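Local coordinates for DspB (Aggregatibacter actinomycetemcomitans, PDB 1YHT), which probably hydrolyses beta-linked N-acetylhexosamine polymers as a family 20 glycoside hydrolase, thereby releasing cells from biofilm, at residues S203-N217 against Q227-Y239. Residues are numbered along the deposited sequence; the frame is centred on the assembly and turned at random.
Sequences SYFLEKKGLKTRMWN and QINPNIEITYWSY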
loop_
_atom_site.group_PDB
_atom_site.type_symbol
_atom_site.label_atom_id
_atom_site.label_comp_id
_atom_site.label_asym_id
_atom_site.label_seq_id
_atom_site.Cartn_x
_atom_site.Cartn_y
_atom_site.Cartn_z
ATOM N N SER A 203 -14.965 -4.635 -2.629
ATOM C CA SER A 203 -14.495 -5.722 -3.477
ATOM C C SER A 203 -15.457 -6.039 -4.624
ATOM O O SER A 203 -14.996 -6.292 -5.754
ATOM C CB SER A 203 -14.216 -6.995 -2.674
ATOM O OG SER A 203 -15.391 -7.623 -2.177
ATOM N N TYR A 204 -16.775 -6.055 -4.337
ATOM C CA TYR A 204 -17.758 -6.355 -5.391
ATOM C C TYR A 204 -17.924 -5.175 -6.397
ATOM O O TYR A 204 -18.207 -5.370 -7.562
ATOM C CB TYR A 204 -19.091 -6.787 -4.779
ATOM C CG TYR A 204 -18.968 -8.148 -4.095
ATOM C CD1 TYR A 204 -18.577 -9.267 -4.816
ATOM C CD2 TYR A 204 -19.233 -8.299 -2.741
ATOM C CE1 TYR A 204 -18.454 -10.502 -4.210
ATOM C CE2 TYR A 204 -19.101 -9.537 -2.106
ATOM C CZ TYR A 204 -18.725 -10.628 -2.852
ATOM O OH TYR A 204 -18.611 -11.854 -2.247
ATOM N N PHE A 205 -17.709 -3.952 -5.922
ATOM C CA PHE A 205 -17.682 -2.785 -6.796
ATOM C C PHE A 205 -16.479 -2.929 -7.747
ATOM O O PHE A 205 -16.593 -2.718 -8.956
ATOM C CB PHE A 205 -17.576 -1.530 -5.936
ATOM C CG PHE A 205 -17.295 -0.292 -6.692
ATOM C CD1 PHE A 205 -18.333 0.450 -7.241
ATOM C CD2 PHE A 205 -15.994 0.160 -6.850
ATOM C CE1 PHE A 205 -18.068 1.652 -7.959
ATOM C CE2 PHE A 205 -15.740 1.358 -7.516
ATOM C CZ PHE A 205 -16.773 2.089 -8.077
ATOM N N LEU A 206 -15.319 -3.276 -7.209
ATOM C CA LEU A 206 -14.128 -3.510 -8.054
ATOM C C LEU A 206 -14.312 -4.673 -9.042
ATOM O O LEU A 206 -13.902 -4.587 -10.211
ATOM C CB LEU A 206 -12.894 -3.757 -7.181
ATOM C CG LEU A 206 -12.361 -2.511 -6.466
ATOM C CD1 LEU A 206 -11.340 -2.852 -5.379
ATOM C CD2 LEU A 206 -11.775 -1.503 -7.431
ATOM N N GLU A 207 -14.882 -5.772 -8.555
ATOM C CA GLU A 207 -15.204 -6.929 -9.381
ATOM C C GLU A 207 -16.026 -6.503 -10.587
ATOM O O GLU A 207 -15.692 -6.870 -11.723
ATOM C CB GLU A 207 -15.917 -8.053 -8.557
ATOM C CG GLU A 207 -16.342 -9.249 -9.391
ATOM C CD GLU A 207 -17.121 -10.284 -8.578
ATOM O OE1 GLU A 207 -18.242 -10.002 -8.129
ATOM O OE2 GLU A 207 -16.601 -11.393 -8.382
ATOM N N LYS A 208 -17.040 -5.664 -10.387
ATOM C CA LYS A 208 -17.859 -5.234 -11.518
ATOM C C LYS A 208 -17.047 -4.398 -12.510
ATOM O O LYS A 208 -17.307 -4.435 -13.709
ATOM C CB LYS A 208 -19.123 -4.489 -11.056
ATOM C CG LYS A 208 -20.203 -4.322 -12.189
ATOM C CD LYS A 208 -21.334 -3.352 -11.749
ATOM C CE LYS A 208 -22.238 -2.898 -12.938
ATOM N NZ LYS A 208 -22.598 -1.402 -12.859
ATOM N N LYS A 209 -16.054 -3.655 -12.008
ATOM C CA LYS A 209 -15.101 -2.922 -12.839
ATOM C C LYS A 209 -14.016 -3.791 -13.489
ATOM O O LYS A 209 -13.126 -3.231 -14.119
ATOM C CB LYS A 209 -14.372 -1.907 -11.970
ATOM C CG LYS A 209 -15.213 -0.849 -11.259
ATOM C CD LYS A 209 -15.614 0.202 -12.208
ATOM C CE LYS A 209 -16.250 1.423 -11.518
ATOM N NZ LYS A 209 -16.114 2.559 -12.458
ATOM N N GLY A 210 -14.033 -5.108 -13.271
ATOM C CA GLY A 210 -13.074 -6.021 -13.867
ATOM C C GLY A 210 -11.750 -6.032 -13.107
ATOM O O GLY A 210 -10.730 -6.399 -13.667
ATOM N N LEU A 211 -11.775 -5.612 -11.842
ATOM C CA LEU A 211 -10.600 -5.603 -10.999
ATOM C C LEU A 211 -10.716 -6.525 -9.767
ATOM O O LEU A 211 -11.740 -6.569 -9.089
ATOM C CB LEU A 211 -10.273 -4.181 -10.528
ATOM C CG LEU A 211 -9.907 -3.201 -11.633
ATOM C CD1 LEU A 211 -10.011 -1.780 -11.163
ATOM C CD2 LEU A 211 -8.485 -3.503 -12.142
ATOM N N LYS A 212 -9.611 -7.188 -9.467
ATOM C CA LYS A 212 -9.417 -7.888 -8.217
ATOM C C LYS A 212 -9.003 -6.919 -7.118
ATOM O O LYS A 212 -8.501 -5.824 -7.375
ATOM C CB LYS A 212 -8.377 -8.984 -8.382
ATOM C CG LYS A 212 -8.839 -10.078 -9.308
ATOM C CD LYS A 212 -7.613 -10.802 -9.808
ATOM C CE LYS A 212 -7.912 -11.971 -10.629
ATOM N NZ LYS A 212 -6.642 -12.498 -11.202
ATOM N N THR A 213 -9.261 -7.333 -5.889
ATOM C CA THR A 213 -9.021 -6.538 -4.696
ATOM C C THR A 213 -7.802 -7.067 -3.929
ATOM O O THR A 213 -7.647 -8.272 -3.711
ATOM C CB THR A 213 -10.302 -6.608 -3.773
ATOM O OG1 THR A 213 -11.466 -6.212 -4.513
ATOM C CG2 THR A 213 -10.151 -5.781 -2.516
ATOM N N ARG A 214 -6.944 -6.141 -3.533
ATOM C CA ARG A 214 -5.895 -6.388 -2.560
ATOM C C ARG A 214 -6.223 -5.616 -1.276
ATOM O O ARG A 214 -6.832 -4.526 -1.288
ATOM C CB ARG A 214 -4.507 -6.032 -3.122
ATOM C CG ARG A 214 -4.055 -6.964 -4.218
ATOM C CD ARG A 214 -3.014 -8.013 -3.767
ATOM N NE ARG A 214 -2.828 -9.031 -4.802
ATOM C CZ ARG A 214 -1.893 -9.028 -5.758
ATOM N NH1 ARG A 214 -0.941 -8.095 -5.799
ATOM N NH2 ARG A 214 -1.909 -9.985 -6.695
ATOM N N MET A 215 -5.829 -6.211 -0.153
ATOM C CA MET A 215 -6.108 -5.649 1.156
ATOM C C MET A 215 -5.095 -6.064 2.216
ATOM O O MET A 215 -4.659 -7.197 2.216
ATOM C CB MET A 215 -7.511 -6.121 1.583
ATOM C CG MET A 215 -8.024 -5.384 2.734
ATOM S SD MET A 215 -9.710 -5.978 3.164
ATOM C CE MET A 215 -9.250 -7.470 3.977
ATOM N N TRP A 216 -4.754 -5.140 3.137
ATOM C CA TRP A 216 -3.875 -5.413 4.266
ATOM C C TRP A 216 -4.577 -6.427 5.211
ATOM O O TRP A 216 -5.811 -6.503 5.228
ATOM C CB TRP A 216 -3.505 -4.109 5.019
ATOM C CG TRP A 216 -2.700 -3.104 4.237
ATOM C CD1 TRP A 216 -3.080 -1.848 3.878
ATOM C CD2 TRP A 216 -1.373 -3.281 3.722
ATOM N NE1 TRP A 216 -2.064 -1.222 3.180
ATOM C CE2 TRP A 216 -1.012 -2.080 3.069
ATOM C CE3 TRP A 216 -0.425 -4.310 3.822
ATOM C CZ2 TRP A 216 0.238 -1.890 2.476
ATOM C CZ3 TRP A 216 0.794 -4.134 3.260
ATOM C CH2 TRP A 216 1.129 -2.917 2.569
ATOM N N ASN A 217 -3.811 -7.217 5.970
ATOM C CA ASN A 217 -4.449 -8.277 6.813
ATOM C C ASN A 217 -5.094 -7.841 8.128
ATOM O O ASN A 217 -5.679 -8.653 8.798
ATOM C CB ASN A 217 -3.466 -9.404 7.124
ATOM C CG ASN A 217 -2.333 -8.955 7.986
ATOM O OD1 ASN A 217 -1.436 -8.265 7.522
ATOM N ND2 ASN A 217 -2.371 -9.321 9.271
ATOM N N GLN A 227 -16.578 -14.329 6.700
ATOM C CA GLN A 227 -17.599 -13.511 6.001
ATOM C C GLN A 227 -17.024 -12.665 4.843
ATOM O O GLN A 227 -17.743 -12.080 4.068
ATOM C CB GLN A 227 -18.253 -12.545 7.001
ATOM C CG GLN A 227 -18.982 -13.230 8.155
ATOM C CD GLN A 227 -19.274 -12.302 9.320
ATOM O OE1 GLN A 227 -19.722 -11.189 9.124
ATOM N NE2 GLN A 227 -18.985 -12.753 10.540
ATOM N N ILE A 228 -15.707 -12.616 4.746
ATOM C CA ILE A 228 -15.000 -11.808 3.740
ATOM C C ILE A 228 -15.084 -12.520 2.419
ATOM O O ILE A 228 -15.004 -13.745 2.385
ATOM C CB ILE A 228 -13.477 -11.634 4.192
ATOM C CG1 ILE A 228 -13.379 -10.491 5.169
ATOM C CG2 ILE A 228 -12.535 -11.411 3.038
ATOM C CD1 ILE A 228 -13.360 -9.104 4.485
ATOM N N ASN A 229 -15.280 -11.751 1.354
ATOM C CA ASN A 229 -15.199 -12.231 -0.024
ATOM C C ASN A 229 -13.935 -13.057 -0.163
ATOM O O ASN A 229 -12.849 -12.530 0.002
ATOM C CB ASN A 229 -15.135 -11.010 -0.997
ATOM C CG ASN A 229 -15.079 -11.392 -2.494
ATOM O OD1 ASN A 229 -14.878 -12.534 -2.843
ATOM N ND2 ASN A 229 -15.250 -10.392 -3.379
ATOM N N PRO A 230 -14.071 -14.349 -0.469
ATOM C CA PRO A 230 -12.848 -15.135 -0.483
ATOM C C PRO A 230 -11.944 -14.837 -1.651
ATOM O O PRO A 230 -10.866 -15.385 -1.689
ATOM C CB PRO A 230 -13.342 -16.575 -0.553
ATOM C CG PRO A 230 -14.703 -16.507 -1.226
ATOM C CD PRO A 230 -15.261 -15.140 -0.841
ATOM N N ASN A 231 -12.398 -14.024 -2.615
ATOM C CA ASN A 231 -11.538 -13.599 -3.707
ATOM C C ASN A 231 -10.622 -12.397 -3.360
ATOM O O ASN A 231 -9.720 -12.043 -4.143
ATOM C CB ASN A 231 -12.354 -13.253 -4.959
ATOM C CG ASN A 231 -12.975 -14.486 -5.631
ATOM O OD1 ASN A 231 -14.047 -14.383 -6.261
ATOM N ND2 ASN A 231 -12.322 -15.630 -5.519
ATOM N N ILE A 232 -10.850 -11.769 -2.217
ATOM C CA ILE A 232 -10.007 -10.619 -1.862
ATOM C C ILE A 232 -8.633 -11.194 -1.576
ATOM O O ILE A 232 -8.506 -12.280 -0.942
ATOM C CB ILE A 232 -10.510 -9.857 -0.644
ATOM C CG1 ILE A 232 -11.823 -9.143 -0.974
ATOM C CG2 ILE A 232 -9.413 -8.813 -0.171
ATOM C CD1 ILE A 232 -12.566 -8.576 0.305
ATOM N N GLU A 233 -7.611 -10.520 -2.102
ATOM C CA GLU A 233 -6.240 -11.008 -1.996
ATOM C C GLU A 233 -5.510 -10.244 -0.908
ATOM O O GLU A 233 -5.618 -9.025 -0.837
ATOM C CB GLU A 233 -5.519 -10.929 -3.351
ATOM C CG GLU A 233 -6.270 -11.667 -4.479
ATOM C CD GLU A 233 -5.599 -11.647 -5.837
ATOM O OE1 GLU A 233 -4.540 -11.002 -5.999
ATOM O OE2 GLU A 233 -6.148 -12.275 -6.782
ATOM N N ILE A 234 -4.822 -10.971 -0.026
ATOM C CA ILE A 234 -4.284 -10.383 1.182
ATOM C C ILE A 234 -2.782 -10.069 1.082
ATOM O O ILE A 234 -1.972 -10.948 0.692
ATOM C CB ILE A 234 -4.524 -11.279 2.392
ATOM C CG1 ILE A 234 -6.034 -11.698 2.511
ATOM C CG2 ILE A 234 -3.981 -10.607 3.649
ATOM C CD1 ILE A 234 -7.002 -10.604 2.234
ATOM N N THR A 235 -2.435 -8.826 1.427
ATOM C CA THR A 235 -1.039 -8.410 1.634
ATOM C C THR A 235 -0.722 -8.440 3.130
ATOM O O THR A 235 -1.094 -7.533 3.884
ATOM C CB THR A 235 -0.739 -6.998 0.949
ATOM O OG1 THR A 235 -1.605 -5.964 1.444
ATOM C CG2 THR A 235 -0.956 -7.113 -0.498
ATOM N N TYR A 236 -0.079 -9.534 3.560
ATOM C CA TYR A 236 0.080 -9.910 4.975
ATOM C C TYR A 236 1.396 -9.415 5.532
ATOM O O TYR A 236 2.471 -9.991 5.234
ATOM C CB TYR A 236 0.002 -11.456 5.166
ATOM C CG TYR A 236 -0.369 -11.850 6.583
ATOM C CD1 TYR A 236 -1.651 -12.332 6.890
ATOM C CD2 TYR A 236 0.512 -11.658 7.642
ATOM C CE1 TYR A 236 -2.036 -12.638 8.224
ATOM C CE2 TYR A 236 0.157 -11.971 8.945
ATOM C CZ TYR A 236 -1.118 -12.501 9.240
ATOM O OH TYR A 236 -1.487 -12.801 10.573
ATOM N N TRP A 237 1.329 -8.352 6.330
ATOM C CA TRP A 237 2.536 -7.653 6.772
ATOM C C TRP A 237 2.998 -7.936 8.203
ATOM O O TRP A 237 4.187 -7.887 8.487
ATOM C CB TRP A 237 2.417 -6.173 6.565
ATOM C CG TRP A 237 1.454 -5.450 7.425
ATOM C CD1 TRP A 237 0.106 -5.414 7.298
ATOM C CD2 TRP A 237 1.773 -4.621 8.537
ATOM N NE1 TRP A 237 -0.441 -4.622 8.262
ATOM C CE2 TRP A 237 0.557 -4.126 9.048
ATOM C CE3 TRP A 237 2.970 -4.250 9.151
ATOM C CZ2 TRP A 237 0.499 -3.253 10.126
ATOM C CZ3 TRP A 237 2.928 -3.367 10.239
ATOM C CH2 TRP A 237 1.700 -2.881 10.718
ATOM N N SER A 238 2.033 -8.196 9.086
ATOM C CA SER A 238 2.335 -8.503 10.478
ATOM C C SER A 238 1.133 -9.192 11.141
ATOM O O SER A 238 -0.028 -8.819 10.895
ATOM C CB SER A 238 2.633 -7.207 11.210
ATOM O OG SER A 238 3.059 -7.461 12.532
ATOM N N TYR A 239 1.421 -10.154 12.012
ATOM C CA TYR A 239 0.403 -10.782 12.856
ATOM C C TYR A 239 -0.216 -9.796 13.837
ATOM O O TYR A 239 -1.366 -9.953 14.237
ATOM C CB TYR A 239 1.047 -11.942 13.639
ATOM C CG TYR A 239 0.203 -13.163 13.998
ATOM C CD1 TYR A 239 0.831 -14.292 14.523
ATOM C CD2 TYR A 239 -1.194 -13.194 13.874
ATOM C CE1 TYR A 239 0.132 -15.425 14.880
ATOM C CE2 TYR A 239 -1.921 -14.348 14.269
ATOM C CZ TYR A 239 -1.227 -15.453 14.781
ATOM O OH TYR A 239 -1.856 -16.615 15.143
HETATM O O HOH W 1 -15.150 -11.425 -6.256
HETATM O O HOH W 2 -4.806 -12.350 -8.872
HETATM O O HOH W 3 -10.548 -9.838 -5.563
#
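N217 and Y236 meet with amide and ring planes only 13° apart, a stack in which ND2 lies over one ring face, 3.4 Å from Y236 CZ. CG of N217 sits between its own backbone N and carbonyl carbon (chi1 66°), which turns the amide over the ring and toward the chain beyond it. There ND2 donates to S238 O at 2.9 Å, the acceptor lying in the amide plane, while OD1 receives W237 N at 3.0 Å from above its carbonyl plane. Two bonds and a ring face thus fix the amide's rotation.

Upstream, strands 212-216 and 233-236 pair in parallel, E233 N to T213 O at 2.8 Å and T235 N to M215 O at 2.9 Å, as neighbouring strands of the TIM barrel. On one face R214 grips E233 side-on: NE and NH2 both reach OE1, each at 2.9 Å, with guanidinium and carboxylate nearly coplanar. E233 OE2 instead accepts from a water that K212 NZ also binds. Next along this face, T235 OG1 lies over the W216 ring, 3.1 Å from CE3, its stronger polar partner being H179; W216 NE1 bonds E114. An acetic acid beside W216, probably from the crystallisation liquor, may mark a pocket. On the other face M215 CB packs against I232 CG2.

In the outer layer, N229 ND2 lies over one face of the Y204 ring and donates almost straight (168°) to S203 OG, which also bonds N200 O.

The amides of N229 and N217 thus hold the two ends; between them, on opposite sheet faces, lie the M215-I232 contact and an ion pair probably keeping E233 ionised.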